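Local coordinates for protein tyrosine--tRNA ligase (Pyrococcus horikoshii, PDB 2CYC) that binds L-tyrosine and probably attaches it to tRNA(Tyr), after activating the amino acid with ATP to tyrosyl-AMP, at residues N8-L11 / E17-T20; A59-A64 / V181-A186; S144-S149 / I167-Q172; K192-A197 / P218-H223. All coordinates share one frame; numbering follows the deposited sequence.

In the fold
Interactions 1, 2 and 4 all lean on one mixed sheet, with strands 15-19, 183-187 and 214-223 side by side and helices 3-11, 48-63 and 191-200 packed on them. Interaction 1, near the N-terminus of the chain, is partly buried and wholly aliphatic. The other three are buried. Interaction 2, its centre about 10 Å from that of interaction 1, adds an aromatic edge-to-face pair, and interaction 4 a histidine-histidine hydrogen bond; the two are joined by His185 and His223. Interaction 3 lies farther out, beside the second subunit. Its polar bonds are directed to the ligand's amino group, while its helix-helix contact is mainly apolar.

Interaction 1: residues N8-L11 / E17-T20; sequences NLVL and EVLT
Leu11, in the last turn of helix 3-11, and Val18, on strand 15-19, have their CA atoms 7.3 Å apart, the nearest approach of the two backbones, with five residues of chain between the segments. Val18 is the one strand side chain that touches the helix segment, its CB directed at the helix. With CG1 anti to the backbone N (chi1 175°), CG2 is left as the methyl that meets the helix, while CG1 lies near Ala220 O on the neighbouring strand. Leu11 meets this methyl with both ends of its fork: CD1 is 4.0 Å and CD2 4.1 Å from Val18 CG2, and the two side chains cross at about a right angle. Val10 is a looser neighbour, Val10 CG1 standing 4.4 Å from Val18 CG2. Leu24 of helix 21-30 touches both Val10 and Leu11, and Val221 of strand 214-223 touches both Val10 and Val18, which extends the aliphatic patch over the sheet. Val18 thus faces helix 3-11, while its neighbours Glu17 and Leu19 serve other partners, Glu17 forming a salt bridge with Arg191 and Leu19 packing on helix 191-200. The contact buries only 100 Å² in total, and every atom that touches across it is a methyl carbon. Such chemistry carries no directional demand: at this point the helix is probably held by dispersion and exclusion of water, with polar bonds from Val10 O to Thr15 and Lys57 contributing beside it.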
loop_
_atom_site.group_PDB
_atom_site.type_symbol
_atom_site.label_atom_id
_atom_site.label_comp_id
_atom_site.label_asym_id
_atom_site.label_seq_id
_atom_site.Cartn_x
_atom_site.Cartn_y
_atom_site.Cartn_z
ATOM N N ASN A 8 -23.162 -14.808 -25.855
ATOM C CA ASN A 8 -22.738 -16.206 -25.935
ATOM C C ASN A 8 -21.231 -16.354 -26.130
ATOM O O ASN A 8 -20.630 -17.296 -25.625
ATOM C CB ASN A 8 -23.459 -16.942 -27.069
ATOM C CG ASN A 8 -24.907 -17.241 -26.742
ATOM O OD1 ASN A 8 -25.300 -17.267 -25.576
ATOM N ND2 ASN A 8 -25.704 -17.486 -27.772
ATOM N N LEU A 9 -20.623 -15.444 -26.882
ATOM C CA LEU A 9 -19.178 -15.497 -27.099
ATOM C C LEU A 9 -18.476 -15.307 -25.745
ATOM O O LEU A 9 -17.473 -15.962 -25.452
ATOM C CB LEU A 9 -18.736 -14.387 -28.066
ATOM C CG LEU A 9 -18.323 -14.618 -29.534
ATOM C CD1 LEU A 9 -18.223 -16.086 -29.873
ATOM C CD2 LEU A 9 -19.318 -13.913 -30.448
ATOM N N VAL A 10 -19.001 -14.407 -24.916
ATOM C CA VAL A 10 -18.390 -14.165 -23.608
ATOM C C VAL A 10 -18.623 -15.372 -22.698
ATOM O O VAL A 10 -17.734 -15.794 -21.956
ATOM C CB VAL A 10 -18.988 -12.900 -22.940
ATOM C CG1 VAL A 10 -18.476 -12.758 -21.497
ATOM C CG2 VAL A 10 -18.619 -11.673 -23.748
ATOM N N LEU A 11 -19.824 -15.933 -22.792
ATOM C CA LEU A 11 -20.237 -17.070 -21.980
ATOM C C LEU A 11 -19.682 -18.445 -22.358
ATOM O O LEU A 11 -19.565 -19.311 -21.499
ATOM C CB LEU A 11 -21.767 -17.137 -21.959
ATOM C CG LEU A 11 -22.512 -16.241 -20.964
ATOM C CD1 LEU A 11 -22.382 -16.828 -19.579
ATOM C CD2 LEU A 11 -21.958 -14.818 -20.993
ATOM N N GLU A 17 -17.603 -18.578 -15.001
ATOM C CA GLU A 17 -18.443 -17.660 -14.253
ATOM C C GLU A 17 -18.391 -16.251 -14.828
ATOM O O GLU A 17 -17.340 -15.791 -15.276
ATOM C CB GLU A 17 -17.982 -17.621 -12.781
ATOM C CG GLU A 17 -18.760 -16.652 -11.879
ATOM C CD GLU A 17 -18.174 -16.536 -10.468
ATOM O OE1 GLU A 17 -18.951 -16.639 -9.503
ATOM O OE2 GLU A 17 -16.945 -16.323 -10.312
ATOM N N VAL A 18 -19.534 -15.575 -14.807
ATOM C CA VAL A 18 -19.607 -14.195 -15.255
ATOM C C VAL A 18 -20.364 -13.399 -14.203
ATOM O O VAL A 18 -21.485 -13.758 -13.841
ATOM C CB VAL A 18 -20.349 -14.046 -16.602
ATOM C CG1 VAL A 18 -20.486 -12.549 -16.955
ATOM C CG2 VAL A 18 -19.584 -14.755 -17.695
ATOM N N LEU A 19 -19.735 -12.342 -13.690
ATOM C CA LEU A 19 -20.378 -11.470 -12.709
ATOM C C LEU A 19 -20.546 -10.093 -13.363
ATOM O O LEU A 19 -19.596 -9.308 -13.380
ATOM C CB LEU A 19 -19.508 -11.319 -11.451
ATOM C CG LEU A 19 -19.071 -12.601 -10.737
ATOM C CD1 LEU A 19 -18.072 -12.279 -9.636
ATOM C CD2 LEU A 19 -20.300 -13.306 -10.177
ATOM N N THR A 20 -21.712 -9.801 -13.946
ATOM C CA THR A 20 -22.870 -10.700 -14.022
ATOM C C THR A 20 -23.375 -10.612 -15.466
ATOM O O THR A 20 -23.065 -9.652 -16.188
ATOM C CB THR A 20 -24.043 -10.232 -13.117
ATOM O OG1 THR A 20 -24.544 -8.981 -13.609
ATOM C CG2 THR A 20 -23.598 -10.065 -11.660
#

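Interaction 2: residues A59-A64 / V181-A186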
loop_
_atom_site.group_PDB
_atom_site.type_symbol
_atom_site.label_atom_id
_atom_site.label_comp_id
_atom_site.label_asym_id
_atom_site.label_seq_id
_atom_site.Cartn_x
_atom_site.Cartn_y
_atom_site.Cartn_z
ATOM N N ALA A 59 -9.712 -14.824 -27.867
ATOM C CA ALA A 59 -10.235 -15.004 -29.219
ATOM C C ALA A 59 -11.738 -14.743 -29.235
ATOM O O ALA A 59 -12.244 -14.054 -30.124
ATOM C CB ALA A 59 -9.944 -16.429 -29.730
ATOM N N ASP A 60 -12.454 -15.300 -28.257
ATOM C CA ASP A 60 -13.901 -15.098 -28.181
ATOM C C ASP A 60 -14.248 -13.626 -28.016
ATOM O O ASP A 60 -15.160 -13.113 -28.679
ATOM C CB ASP A 60 -14.518 -15.860 -27.000
ATOM C CG ASP A 60 -14.402 -17.364 -27.139
ATOM O OD1 ASP A 60 -14.298 -17.862 -28.281
ATOM O OD2 ASP A 60 -14.437 -18.051 -26.100
ATOM N N PHE A 61 -13.527 -12.954 -27.119
ATOM C CA PHE A 61 -13.794 -11.549 -26.850
ATOM C C PHE A 61 -13.608 -10.686 -28.099
ATOM O O PHE A 61 -14.438 -9.818 -28.383
ATOM C CB PHE A 61 -12.913 -11.029 -25.690
ATOM C CG PHE A 61 -13.157 -11.731 -24.360
ATOM C CD1 PHE A 61 -14.432 -12.187 -24.013
ATOM C CD2 PHE A 61 -12.116 -11.911 -23.450
ATOM C CE1 PHE A 61 -14.670 -12.811 -22.777
ATOM C CE2 PHE A 61 -12.337 -12.538 -22.204
ATOM C CZ PHE A 61 -13.621 -12.989 -21.869
ATOM N N GLN A 62 -12.532 -10.928 -28.844
ATOM C CA GLN A 62 -12.265 -10.164 -30.057
ATOM C C GLN A 62 -13.468 -10.287 -31.003
ATOM O O GLN A 62 -13.940 -9.284 -31.545
ATOM C CB GLN A 62 -10.999 -10.680 -30.772
ATOM C CG GLN A 62 -9.677 -10.495 -30.015
ATOM C CD GLN A 62 -8.458 -10.889 -30.862
ATOM O OE1 GLN A 62 -8.428 -11.957 -31.478
ATOM N NE2 GLN A 62 -7.450 -10.025 -30.888
ATOM N N LYS A 63 -13.974 -11.508 -31.184
ATOM C CA LYS A 63 -15.117 -11.723 -32.081
ATOM C C LYS A 63 -16.381 -11.014 -31.625
ATOM O O LYS A 63 -17.271 -10.727 -32.431
ATOM C CB LYS A 63 -15.413 -13.218 -32.241
ATOM C CG LYS A 63 -14.384 -13.958 -33.069
ATOM C CD LYS A 63 -14.774 -15.416 -33.281
ATOM C CE LYS A 63 -13.678 -16.187 -34.024
ATOM N NZ LYS A 63 -12.391 -16.235 -33.266
ATOM N N ALA A 64 -16.470 -10.741 -30.330
ATOM C CA ALA A 64 -17.633 -10.059 -29.791
ATOM C C ALA A 64 -17.446 -8.546 -29.900
ATOM O O ALA A 64 -18.317 -7.785 -29.505
ATOM C CB ALA A 64 -17.834 -10.451 -28.327
ATOM N N VAL A 181 -10.830 -0.796 -17.521
ATOM C CA VAL A 181 -11.296 -2.141 -17.846
ATOM C C VAL A 181 -12.768 -2.417 -17.493
ATOM O O VAL A 181 -13.174 -2.276 -16.340
ATOM C CB VAL A 181 -10.386 -3.200 -17.162
ATOM C CG1 VAL A 181 -10.909 -4.597 -17.420
ATOM C CG2 VAL A 181 -8.960 -3.068 -17.692
ATOM N N THR A 182 -13.567 -2.796 -18.495
ATOM C CA THR A 182 -14.984 -3.106 -18.274
ATOM C C THR A 182 -15.215 -4.615 -18.384
ATOM O O THR A 182 -16.260 -5.124 -17.982
ATOM C CB THR A 182 -15.912 -2.364 -19.289
ATOM O OG1 THR A 182 -15.431 -2.571 -20.623
ATOM C CG2 THR A 182 -15.961 -0.866 -18.987
ATOM N N ILE A 183 -14.241 -5.318 -18.957
ATOM C CA ILE A 183 -14.306 -6.777 -19.071
ATOM C C ILE A 183 -13.063 -7.305 -18.345
ATOM O O ILE A 183 -11.992 -7.451 -18.946
ATOM C CB ILE A 183 -14.272 -7.260 -20.557
ATOM C CG1 ILE A 183 -15.456 -6.675 -21.339
ATOM C CG2 ILE A 183 -14.298 -8.794 -20.614
ATOM C CD1 ILE A 183 -16.835 -7.048 -20.801
ATOM N N ALA A 184 -13.205 -7.570 -17.047
ATOM C CA ALA A 184 -12.086 -8.060 -16.235
ATOM C C ALA A 184 -12.040 -9.577 -16.346
ATOM O O ALA A 184 -12.882 -10.285 -15.787
ATOM C CB ALA A 184 -12.261 -7.621 -14.776
ATOM N N HIS A 185 -11.038 -10.060 -17.074
ATOM C CA HIS A 185 -10.863 -11.480 -17.352
ATOM C C HIS A 185 -9.721 -12.130 -16.555
ATOM O O HIS A 185 -8.620 -11.578 -16.443
ATOM C CB HIS A 185 -10.640 -11.637 -18.867
ATOM C CG HIS A 185 -10.255 -13.016 -19.299
ATOM N ND1 HIS A 185 -9.379 -13.248 -20.338
ATOM C CD2 HIS A 185 -10.602 -14.233 -18.820
ATOM C CE1 HIS A 185 -9.196 -14.548 -20.476
ATOM N NE2 HIS A 185 -9.925 -15.170 -19.565
ATOM N N ALA A 186 -10.002 -13.303 -15.994
ATOM C CA ALA A 186 -9.020 -14.054 -15.218
ATOM C C ALA A 186 -9.487 -15.487 -15.017
ATOM O O ALA A 186 -10.608 -15.845 -15.382
ATOM C CB ALA A 186 -8.807 -13.401 -13.838
#
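In the Rossmann-type core of this class I synthetase, helix 48-63, the crossover between parallel strands 36-40 and 69-72, sends Phe61 to Ile183 and His185 on strand 183-187. The main contact is a T-shaped pair: the edge of Phe61 meets the face of His185, with planes at 82° and centroids 5.2 Å apart. The touching atom is Phe61 CE2, which stands 3.4 Å above the His185 ring plane, displaced toward the rim, and lies 3.6 Å from both His185 CG and His185 ND1. The imidazole is carried out from the strand to meet this edge by a chi1 of 172°, which sets CG opposite the backbone N. Ile183 comes from another direction, over one face of the phenyl ring, with its CG2 4.4 Å from Phe61 CZ. Both nitrogens of His185 are engaged elsewhere, NE2 with His223 ND1 and ND1 with His36 NE2. Replacing His185 by an alanine would probably leave His36 NE2 and His223 ND1 without this partner and open a gap beyond the Phe61 edge. The division of labour implies that this buried polar ring is accommodated in two ways at once: its nitrogens are satisfied by neighbouring imidazoles, while its pi face receives a weakly positive aromatic C-H edge.

Interaction 3: residues S144-S149 / I167-Q172; sequences SRVMRS and IYPMMQ. With TYR (tyrosine), chain C.
Val146 and Met170 make the apolar part of the contact between helices 143-148 and 164-178. Met170, bent at chi2 and chi3, curls its end back so that CE reaches 3.9 Å and SD 4.0 Å from Val146 CG2. Phe163 of the second subunit packs on both residues, placing this part at the dimer interface.

The polar-to-apolar contact is closer: Ser149 OG sits 3.3 Å from Pro169 CB. That hydroxyl is held by its bond to Val146 O (OG to O 2.8 Å, tilted 18° from the carbonyl plane), the carbonyl that also receives Ser149 N. Pro169 has no N-H to give, and helix 164-178 kinks there.

The same helix supplies two acceptors for the bound tyrosine. The ligand N donates to Tyr168 OH at 2.8 Å, at that ring's edge and in its plane, and to Gln172 OE1 at 2.9 Å. The flat amide of Gln172 lies over one face of the ligand ring, nearly parallel to it, with CG 3.5 Å from the ligand CZ; NE2 bonds Gln190. Tyr37 and Gln190, from elsewhere in the chain, complete the hydrogen bonds to the ligand; helix 164-178, which also carries Asp175, forms one wall of the tyrosine pocket.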
loop_
_atom_site.group_PDB
_atom_site.type_symbol
_atom_site.label_atom_id
_atom_site.label_comp_id
_atom_site.label_asym_id
_atom_site.label_seq_id
_atom_site.Cartn_x
_atom_site.Cartn_y
_atom_site.Cartn_z
ATOM N N SER A 144 -8.794 -6.646 6.893
ATOM C CA SER A 144 -9.240 -8.035 6.980
ATOM C C SER A 144 -9.652 -8.562 5.610
ATOM O O SER A 144 -9.367 -9.705 5.265
ATOM C CB SER A 144 -10.416 -8.156 7.960
ATOM O OG SER A 144 -11.563 -7.493 7.465
ATOM N N ARG A 145 -10.324 -7.720 4.833
ATOM C CA ARG A 145 -10.763 -8.103 3.501
ATOM C C ARG A 145 -9.537 -8.351 2.608
ATOM O O ARG A 145 -9.475 -9.341 1.889
ATOM C CB ARG A 145 -11.652 -6.996 2.920
ATOM C CG ARG A 145 -12.315 -7.346 1.611
ATOM C CD ARG A 145 -13.144 -8.620 1.725
ATOM N NE ARG A 145 -13.783 -8.992 0.461
ATOM C CZ ARG A 145 -14.846 -8.383 -0.061
ATOM N NH1 ARG A 145 -15.414 -7.357 0.570
ATOM N NH2 ARG A 145 -15.340 -8.799 -1.220
ATOM N N VAL A 146 -8.552 -7.462 2.672
ATOM C CA VAL A 146 -7.354 -7.634 1.862
ATOM C C VAL A 146 -6.639 -8.920 2.268
ATOM O O VAL A 146 -6.173 -9.676 1.417
ATOM C CB VAL A 146 -6.362 -6.459 2.036
ATOM C CG1 VAL A 146 -5.094 -6.730 1.212
ATOM C CG2 VAL A 146 -7.026 -5.146 1.610
ATOM N N MET A 147 -6.549 -9.163 3.573
ATOM C CA MET A 147 -5.888 -10.362 4.078
ATOM C C MET A 147 -6.538 -11.609 3.492
ATOM O O MET A 147 -5.854 -12.571 3.160
ATOM C CB MET A 147 -5.966 -10.408 5.605
ATOM C CG MET A 147 -5.077 -9.393 6.291
ATOM S SD MET A 147 -5.369 -9.312 8.078
ATOM C CE MET A 147 -4.596 -10.821 8.606
ATOM N N ARG A 148 -7.862 -11.574 3.359
ATOM C CA ARG A 148 -8.614 -12.703 2.817
ATOM C C ARG A 148 -8.449 -12.871 1.313
ATOM O O ARG A 148 -8.733 -13.938 0.778
ATOM C CB ARG A 148 -10.112 -12.555 3.122
ATOM C CG ARG A 148 -10.509 -12.856 4.568
ATOM C CD ARG A 148 -12.031 -12.992 4.715
ATOM N NE ARG A 148 -12.736 -11.711 4.651
ATOM C CZ ARG A 148 -12.751 -10.813 5.635
ATOM N NH1 ARG A 148 -12.100 -11.058 6.767
ATOM N NH2 ARG A 148 -13.411 -9.668 5.491
ATOM N N SER A 149 -7.985 -11.829 0.630
ATOM C CA SER A 149 -7.844 -11.889 -0.826
ATOM C C SER A 149 -6.440 -12.296 -1.269
ATOM O O SER A 149 -6.142 -12.358 -2.460
ATOM C CB SER A 149 -8.198 -10.528 -1.425
ATOM O OG SER A 149 -7.130 -9.609 -1.244
ATOM N N ILE A 167 -0.205 -5.256 -0.353
ATOM C CA ILE A 167 -0.491 -4.166 -1.285
ATOM C C ILE A 167 -0.914 -4.743 -2.646
ATOM O O ILE A 167 -1.781 -4.198 -3.332
ATOM C CB ILE A 167 0.750 -3.255 -1.460
ATOM C CG1 ILE A 167 1.115 -2.623 -0.109
ATOM C CG2 ILE A 167 0.473 -2.173 -2.519
ATOM C CD1 ILE A 167 2.409 -1.835 -0.134
ATOM N N TYR A 168 -0.301 -5.861 -3.019
ATOM C CA TYR A 168 -0.574 -6.551 -4.289
ATOM C C TYR A 168 -2.066 -6.628 -4.696
ATOM O O TYR A 168 -2.438 -6.250 -5.808
ATOM C CB TYR A 168 0.049 -7.962 -4.214
ATOM C CG TYR A 168 -0.061 -8.855 -5.447
ATOM C CD1 TYR A 168 1.071 -9.473 -5.969
ATOM C CD2 TYR A 168 -1.296 -9.155 -6.028
ATOM C CE1 TYR A 168 0.989 -10.372 -7.028
ATOM C CE2 TYR A 168 -1.391 -10.059 -7.092
ATOM C CZ TYR A 168 -0.241 -10.661 -7.584
ATOM O OH TYR A 168 -0.310 -11.552 -8.637
ATOM N N PRO A 169 -2.942 -7.100 -3.805
ATOM C CA PRO A 169 -4.350 -7.170 -4.225
ATOM C C PRO A 169 -4.977 -5.808 -4.549
ATOM O O PRO A 169 -5.840 -5.702 -5.418
ATOM C CB PRO A 169 -5.032 -7.864 -3.042
ATOM C CG PRO A 169 -3.896 -8.670 -2.410
ATOM C CD PRO A 169 -2.766 -7.673 -2.461
ATOM N N MET A 170 -4.560 -4.769 -3.837
ATOM C CA MET A 170 -5.106 -3.448 -4.092
ATOM C C MET A 170 -4.572 -2.932 -5.431
ATOM O O MET A 170 -5.229 -2.152 -6.121
ATOM C CB MET A 170 -4.754 -2.503 -2.933
ATOM C CG MET A 170 -5.419 -2.918 -1.616
ATOM S SD MET A 170 -7.241 -2.907 -1.677
ATOM C CE MET A 170 -7.613 -4.624 -2.184
ATOM N N MET A 171 -3.379 -3.381 -5.801
ATOM C CA MET A 171 -2.799 -2.990 -7.080
ATOM C C MET A 171 -3.577 -3.678 -8.211
ATOM O O MET A 171 -3.801 -3.083 -9.266
ATOM C CB MET A 171 -1.324 -3.404 -7.148
ATOM C CG MET A 171 -0.382 -2.552 -6.311
ATOM S SD MET A 171 1.245 -3.337 -6.164
ATOM C CE MET A 171 1.789 -3.321 -7.908
ATOM N N GLN A 172 -3.991 -4.925 -7.986
ATOM C CA GLN A 172 -4.732 -5.663 -9.010
ATOM C C GLN A 172 -6.066 -4.981 -9.266
ATOM O O GLN A 172 -6.499 -4.865 -10.418
ATOM C CB GLN A 172 -4.966 -7.130 -8.600
ATOM C CG GLN A 172 -5.651 -7.985 -9.708
ATOM C CD GLN A 172 -5.363 -9.480 -9.585
ATOM O OE1 GLN A 172 -4.388 -9.876 -8.951
ATOM N NE2 GLN A 172 -6.198 -10.315 -10.220
HETATM N N TYR C . -2.808 -12.209 -9.610
HETATM C CA TYR C . -2.658 -12.725 -11.004
HETATM C C TYR C . -2.065 -14.133 -10.992
HETATM O O TYR C . -1.637 -14.585 -9.907
HETATM C CB TYR C . -1.755 -11.785 -11.820
HETATM C CG TYR C . -2.341 -10.400 -12.014
HETATM C CD1 TYR C . -3.549 -10.219 -12.686
HETATM C CD2 TYR C . -1.684 -9.267 -11.526
HETATM C CE1 TYR C . -4.096 -8.936 -12.863
HETATM C CE2 TYR C . -2.213 -7.989 -11.704
HETATM C CZ TYR C . -3.418 -7.828 -12.367
HETATM O OH TYR C . -3.942 -6.556 -12.527
HETATM O OXT TYR C . -2.031 -14.765 -12.066
#

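Interaction 4: residues K192-A197 / P218-H223; sequences KAHVIA and PVAVHH
His194 ND1 and His222 NE2 lie 2.9 Å apart in the hydrogen bond that ties helix 191-200 to strand 214-223; its angle of 154° is moderately straight, and either nitrogen could be the donor. The imidazoles meet rim to rim, with planes only 16° apart and centroids 5.1 Å apart, so neither covers the other's face. The two side chains run past each other in opposite senses. With CG anti to the carbonyl carbon (chi1 -54°), His222 swings its NE2 toward the helix although its CB does not point there. Beside this bond the backbones come together, His194 CA to Ala220 CA being 6.1 Å, and the methyl of Ala220 touches His194 CB at 3.7 Å. A looser apolar pair, Ala197 CB to Pro218 CG at 4.5 Å, continues the seam.

Farther out, Glu17 OE2 bonds His222 ND1, fixing the ring's rotation and probably polarising it. Ile176 packs on His194, whose side chain is about 5 Å from those of Tyr37 and Gln172 and about 6 Å from the bound tyrosine. A leucine replacing His194 would probably leave His222 NE2 without its mate, and that ring less firmly fixed. Helix 191-200 lies along the chain between the parallel neighbours 183-187 and 214-223, packed on the sheet as in the beta-alpha-beta crossovers of a Rossmann-type fold, just behind the substrate pocket.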
loop_
_atom_site.group_PDB
_atom_site.type_symbol
_atom_site.label_atom_id
_atom_site.label_comp_id
_atom_site.label_asym_id
_atom_site.label_seq_id
_atom_site.Cartn_x
_atom_site.Cartn_y
_atom_site.Cartn_z
ATOM N N LYS A 192 -11.784 -13.216 -6.255
ATOM C CA LYS A 192 -11.893 -12.349 -5.090
ATOM C C LYS A 192 -11.560 -10.901 -5.414
ATOM O O LYS A 192 -12.228 -9.983 -4.933
ATOM C CB LYS A 192 -10.980 -12.839 -3.968
ATOM C CG LYS A 192 -11.519 -14.051 -3.226
ATOM C CD LYS A 192 -10.501 -14.530 -2.207
ATOM C CE LYS A 192 -10.986 -15.772 -1.481
ATOM N NZ LYS A 192 -9.956 -16.209 -0.497
ATOM N N ALA A 193 -10.530 -10.696 -6.232
ATOM C CA ALA A 193 -10.121 -9.340 -6.594
ATOM C C ALA A 193 -11.209 -8.651 -7.401
ATOM O O ALA A 193 -11.417 -7.438 -7.295
ATOM C CB ALA A 193 -8.816 -9.378 -7.398
ATOM N N HIS A 194 -11.900 -9.429 -8.224
ATOM C CA HIS A 194 -12.956 -8.881 -9.059
ATOM C C HIS A 194 -14.217 -8.580 -8.242
ATOM O O HIS A 194 -14.930 -7.619 -8.531
ATOM C CB HIS A 194 -13.214 -9.844 -10.228
ATOM C CG HIS A 194 -12.069 -9.913 -11.198
ATOM N ND1 HIS A 194 -12.000 -10.838 -12.220
ATOM C CD2 HIS A 194 -10.962 -9.136 -11.323
ATOM C CE1 HIS A 194 -10.905 -10.626 -12.931
ATOM N NE2 HIS A 194 -10.259 -9.598 -12.408
ATOM N N VAL A 195 -14.484 -9.380 -7.209
ATOM C CA VAL A 195 -15.647 -9.123 -6.363
ATOM C C VAL A 195 -15.425 -7.778 -5.635
ATOM O O VAL A 195 -16.352 -6.994 -5.458
ATOM C CB VAL A 195 -15.858 -10.259 -5.324
ATOM C CG1 VAL A 195 -17.011 -9.906 -4.373
ATOM C CG2 VAL A 195 -16.160 -11.563 -6.046
ATOM N N ILE A 196 -14.188 -7.514 -5.227
ATOM C CA ILE A 196 -13.867 -6.258 -4.554
ATOM C C ILE A 196 -13.991 -5.110 -5.568
ATOM O O ILE A 196 -14.574 -4.068 -5.278
ATOM C CB ILE A 196 -12.441 -6.295 -3.970
ATOM C CG1 ILE A 196 -12.373 -7.318 -2.824
ATOM C CG2 ILE A 196 -12.053 -4.913 -3.473
ATOM C CD1 ILE A 196 -10.956 -7.664 -2.370
ATOM N N ALA A 197 -13.455 -5.318 -6.765
ATOM C CA ALA A 197 -13.526 -4.309 -7.811
ATOM C C ALA A 197 -14.982 -3.893 -8.055
ATOM O O ALA A 197 -15.292 -2.714 -8.174
ATOM C CB ALA A 197 -12.917 -4.853 -9.097
ATOM N N PRO A 218 -17.329 -2.978 -13.540
ATOM C CA PRO A 218 -16.789 -3.832 -14.594
ATOM C C PRO A 218 -17.425 -5.214 -14.490
ATOM O O PRO A 218 -17.894 -5.608 -13.421
ATOM C CB PRO A 218 -15.296 -3.876 -14.273
ATOM C CG PRO A 218 -15.284 -3.757 -12.761
ATOM C CD PRO A 218 -16.305 -2.662 -12.529
ATOM N N VAL A 219 -17.440 -5.928 -15.608
ATOM C CA VAL A 219 -17.967 -7.281 -15.674
ATOM C C VAL A 219 -16.774 -8.220 -15.484
ATOM O O VAL A 219 -15.746 -8.063 -16.142
ATOM C CB VAL A 219 -18.604 -7.558 -17.059
ATOM C CG1 VAL A 219 -18.930 -9.034 -17.202
ATOM C CG2 VAL A 219 -19.866 -6.721 -17.227
ATOM N N ALA A 220 -16.908 -9.182 -14.580
ATOM C CA ALA A 220 -15.846 -10.151 -14.329
ATOM C C ALA A 220 -16.149 -11.428 -15.108
ATOM O O ALA A 220 -17.272 -11.936 -15.059
ATOM C CB ALA A 220 -15.760 -10.463 -12.831
ATOM N N VAL A 221 -15.162 -11.934 -15.844
ATOM C CA VAL A 221 -15.343 -13.166 -16.614
ATOM C C VAL A 221 -14.208 -14.098 -16.223
ATOM O O VAL A 221 -13.029 -13.807 -16.462
ATOM C CB VAL A 221 -15.341 -12.894 -18.157
ATOM C CG1 VAL A 221 -15.673 -14.185 -18.928
ATOM C CG2 VAL A 221 -16.393 -11.826 -18.492
ATOM N N HIS A 222 -14.576 -15.224 -15.616
ATOM C CA HIS A 222 -13.603 -16.189 -15.115
ATOM C C HIS A 222 -13.603 -17.487 -15.886
ATOM O O HIS A 222 -14.660 -18.076 -16.146
ATOM C CB HIS A 222 -13.888 -16.452 -13.631
ATOM C CG HIS A 222 -13.932 -15.202 -12.810
ATOM N ND1 HIS A 222 -14.944 -14.933 -11.911
ATOM C CD2 HIS A 222 -13.133 -14.106 -12.815
ATOM C CE1 HIS A 222 -14.770 -13.723 -11.405
ATOM N NE2 HIS A 222 -13.679 -13.201 -11.939
ATOM N N HIS A 223 -12.416 -17.945 -16.265
ATOM C CA HIS A 223 -12.371 -19.179 -17.010
ATOM C C HIS A 223 -11.950 -20.334 -16.141
ATOM O O HIS A 223 -11.317 -20.150 -15.108
ATOM C CB HIS A 223 -11.464 -19.063 -18.243
ATOM C CG HIS A 223 -10.037 -18.738 -17.938
ATOM N ND1 HIS A 223 -9.419 -17.601 -18.420
ATOM C CD2 HIS A 223 -9.080 -19.443 -17.288
ATOM C CE1 HIS A 223 -8.140 -17.624 -18.083
ATOM N NE2 HIS A 223 -7.909 -18.730 -17.398
#